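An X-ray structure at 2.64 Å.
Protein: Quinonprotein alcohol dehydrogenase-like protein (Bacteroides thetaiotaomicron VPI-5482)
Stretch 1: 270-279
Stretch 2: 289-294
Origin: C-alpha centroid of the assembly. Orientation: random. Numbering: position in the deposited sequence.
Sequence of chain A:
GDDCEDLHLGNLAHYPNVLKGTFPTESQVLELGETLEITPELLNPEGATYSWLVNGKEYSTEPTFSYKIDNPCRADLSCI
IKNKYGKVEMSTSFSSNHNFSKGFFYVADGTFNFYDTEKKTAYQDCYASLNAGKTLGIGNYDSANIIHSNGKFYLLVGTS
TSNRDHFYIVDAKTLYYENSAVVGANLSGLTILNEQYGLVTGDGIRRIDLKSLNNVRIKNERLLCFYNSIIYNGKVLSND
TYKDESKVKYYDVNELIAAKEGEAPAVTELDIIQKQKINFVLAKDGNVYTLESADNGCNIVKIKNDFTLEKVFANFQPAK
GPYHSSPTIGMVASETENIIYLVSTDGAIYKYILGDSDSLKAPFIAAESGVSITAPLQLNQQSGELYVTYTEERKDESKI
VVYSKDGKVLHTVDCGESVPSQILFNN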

# COMPACT_ATOMS: atom_id res chain seq x y z
N LEU A 270 -28.69 -6.37 7.79
CA LEU A 270 -29.30 -6.29 6.46
C LEU A 270 -29.55 -7.70 6.00
O LEU A 270 -28.81 -8.59 6.41
N ASP A 271 -30.58 -7.94 5.18
CA ASP A 271 -30.89 -9.29 4.69
C ASP A 271 -29.90 -9.63 3.56
O ASP A 271 -30.27 -9.63 2.38
N ILE A 272 -28.62 -9.87 3.93
CA ILE A 272 -27.51 -10.23 3.05
C ILE A 272 -26.70 -11.29 3.78
O ILE A 272 -25.88 -10.95 4.63
N ILE A 273 -26.96 -12.58 3.47
CA ILE A 273 -26.26 -13.72 4.05
C ILE A 273 -24.88 -13.82 3.43
O ILE A 273 -24.76 -13.92 2.21
N GLN A 274 -23.85 -13.83 4.26
CA GLN A 274 -22.48 -13.98 3.81
C GLN A 274 -21.84 -15.16 4.54
O GLN A 274 -22.04 -15.34 5.74
N LYS A 275 -21.14 -16.01 3.77
CA LYS A 275 -20.47 -17.20 4.30
C LYS A 275 -18.98 -17.15 3.92
O LYS A 275 -18.31 -18.18 3.94
N GLN A 276 -18.47 -15.96 3.57
CA GLN A 276 -17.09 -15.72 3.15
C GLN A 276 -16.73 -14.23 3.18
O GLN A 276 -17.62 -13.37 3.30
N LYS A 277 -15.45 -13.91 2.95
CA LYS A 277 -14.98 -12.54 2.82
C LYS A 277 -15.37 -11.99 1.50
O LYS A 277 -15.03 -12.58 0.47
N ILE A 278 -16.08 -10.86 1.52
CA ILE A 278 -16.46 -10.12 0.31
C ILE A 278 -16.54 -8.64 0.71
O ILE A 278 -16.92 -8.30 1.83
N ASN A 279 -16.10 -7.78 -0.21
CA ASN A 279 -16.07 -6.35 0.01
C ASN A 279 -17.36 -5.67 -0.46
O ASN A 279 -18.28 -6.32 -0.95
N TYR A 289 -22.63 -2.01 -3.59
CA TYR A 289 -22.83 -3.40 -3.96
C TYR A 289 -21.96 -4.32 -3.19
O TYR A 289 -20.79 -4.04 -2.96
N THR A 290 -22.50 -5.47 -2.84
CA THR A 290 -21.76 -6.56 -2.21
C THR A 290 -22.36 -7.85 -2.78
O THR A 290 -23.17 -7.79 -3.68
N LEU A 291 -21.92 -8.99 -2.28
CA LEU A 291 -22.43 -10.31 -2.67
C LEU A 291 -23.09 -11.01 -1.50
O LEU A 291 -22.71 -10.81 -0.33
N GLU A 292 -24.05 -11.86 -1.83
CA GLU A 292 -24.76 -12.70 -0.89
C GLU A 292 -24.49 -14.13 -1.29
O GLU A 292 -24.43 -14.44 -2.49
N SER A 293 -24.28 -14.99 -0.30
CA SER A 293 -23.99 -16.40 -0.55
C SER A 293 -25.30 -17.13 -0.84
O SER A 293 -26.28 -16.94 -0.14
N ALA A 294 -25.34 -17.86 -1.97
CA ALA A 294 -26.49 -18.64 -2.45
C ALA A 294 -26.06 -20.10 -2.72
O ALA A 294 -24.85 -20.38 -2.80

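Strand 272-274 crosses strand 289-294 at 71°. Both side chains and backbone make the contact. Leu270 lies out of reach. Asp271 is exposed, with a t chi1. Its OD1 is 4.5 Å from OE2 of Glu292, a proximity of like charges.

Ile272 is buried and points sideways, with rotamer m, t. Its CG2 lies 3.6 Å from O of Leu291, 3.8 Å from CB of Glu292 and 4.0 Å from CG2 of Thr290. One methyl group thus packs against three successive residues of the strand.

Ile273 is m, m. Its CG1 approaches OE2 of Glu292 at 3.7 Å, but the polar link is through its backbone. The extended t, t chain of Glu292 brings OE2 within 3.1 Å of N of Ile273, in a nearly straight hydrogen bond. O of Ile273 accepts a hydrogen bond from N of Ser293 at 2.8 Å.

Gln274 leaves its backbone sideways, yet its m, t chain carries the amide to the other strand. NE2 of Gln274 donates to O of Leu291 at 3.2 Å. OE1 is satisfied elsewhere in the structure.

Lys275 is m and then fully extended, and its CB lies 3.8 Å from OG of Ser293. The CA-to-CB bond of Ser293 points toward stretch 1 (rotamer m), and OG of Ser293 accepts a hydrogen bond from N of Lys275 at 3.1 Å. Gln276, rotamer p, t, only borders this serine: its CG is 4.5 Å from OG of Ser293. Lys277 does not reach stretch 2.

Ile278 is buried, t, p, and points toward stretch 2. Its CG1 packs 3.8 Å from CG of Leu291, and its CG2 lies 3.7 Å from OG1 of Thr290. Asn279, rotamer p, points away and contributes its backbone instead: OG1 of Thr290, chi1 t, donates to O of Asn279 at 2.8 Å.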

# COMPACT_ATOMS: atom_id res chain seq x y z
CB LEU A 270 -28.45 -5.49 5.44
CG LEU A 270 -28.35 -3.98 5.62
CD1 LEU A 270 -27.39 -3.39 4.60
CD2 LEU A 270 -29.71 -3.30 5.48
CB ASP A 271 -32.36 -9.40 4.24
CG ASP A 271 -32.86 -10.79 3.87
OD1 ASP A 271 -32.22 -11.80 4.29
OD2 ASP A 271 -33.92 -10.88 3.21
CB ILE A 272 -26.62 -9.02 2.58
CG1 ILE A 272 -27.45 -7.84 2.03
CG2 ILE A 272 -25.53 -9.49 1.55
CD1 ILE A 272 -26.73 -6.53 1.95
CB ILE A 273 -27.03 -15.08 3.91
CG1 ILE A 273 -28.58 -15.01 4.17
CG2 ILE A 273 -26.31 -16.26 4.59
CD1 ILE A 273 -29.01 -14.58 5.46
CB GLN A 274 -21.69 -12.69 4.01
CG GLN A 274 -22.22 -11.54 3.14
CD GLN A 274 -21.47 -10.25 3.33
OE1 GLN A 274 -20.97 -9.93 4.42
NE2 GLN A 274 -21.50 -9.42 2.29
CB LYS A 275 -21.13 -18.48 3.77
CG LYS A 275 -22.60 -18.66 4.16
CD LYS A 275 -23.15 -19.97 3.62
CE LYS A 275 -24.59 -20.19 4.01
NZ LYS A 275 -25.11 -21.47 3.47
CB GLN A 276 -16.84 -16.26 1.72
CG GLN A 276 -17.59 -15.46 0.63
CD GLN A 276 -17.12 -15.76 -0.76
OE1 GLN A 276 -17.20 -16.89 -1.24
NE2 GLN A 276 -16.69 -14.72 -1.45
CB LYS A 277 -13.47 -12.43 2.99
CG LYS A 277 -12.92 -12.85 4.31
CD LYS A 277 -11.48 -12.52 4.34
CE LYS A 277 -10.86 -12.99 5.63
NZ LYS A 277 -9.47 -12.52 5.75
CB ILE A 278 -17.74 -10.64 -0.41
CG1 ILE A 278 -17.96 -9.97 -1.81
CG2 ILE A 278 -18.95 -10.55 0.45
CD1 ILE A 278 -16.81 -10.10 -2.86
CB ASN A 279 -14.84 -5.75 -0.71
CG ASN A 279 -14.83 -5.87 -2.20
OD1 ASN A 279 -15.32 -6.85 -2.79
ND2 ASN A 279 -14.22 -4.88 -2.84
CB TYR A 289 -22.55 -3.59 -5.47
CG TYR A 289 -23.57 -2.97 -6.38
CD1 TYR A 289 -23.58 -1.60 -6.63
CD2 TYR A 289 -24.44 -3.77 -7.12
CE1 TYR A 289 -24.51 -1.03 -7.50
CE2 TYR A 289 -25.37 -3.21 -8.00
CZ TYR A 289 -25.39 -1.84 -8.19
OH TYR A 289 -26.27 -1.30 -9.09
CB THR A 290 -21.78 -6.46 -0.68
OG1 THR A 290 -20.80 -7.37 -0.14
CG2 THR A 290 -23.17 -6.69 -0.06
CB LEU A 291 -21.32 -11.22 -3.24
CG LEU A 291 -20.53 -10.77 -4.45
CD1 LEU A 291 -19.55 -11.83 -4.81
CD2 LEU A 291 -21.40 -10.46 -5.65
CB GLU A 292 -26.26 -12.36 -0.89
CG GLU A 292 -27.08 -13.19 0.08
CD GLU A 292 -28.54 -12.84 0.15
OE1 GLU A 292 -29.15 -12.66 -0.93
OE2 GLU A 292 -29.09 -12.79 1.27
CB SER A 293 -23.24 -17.01 0.62
OG SER A 293 -21.97 -16.36 0.78
CB ALA A 294 -27.10 -18.01 -3.71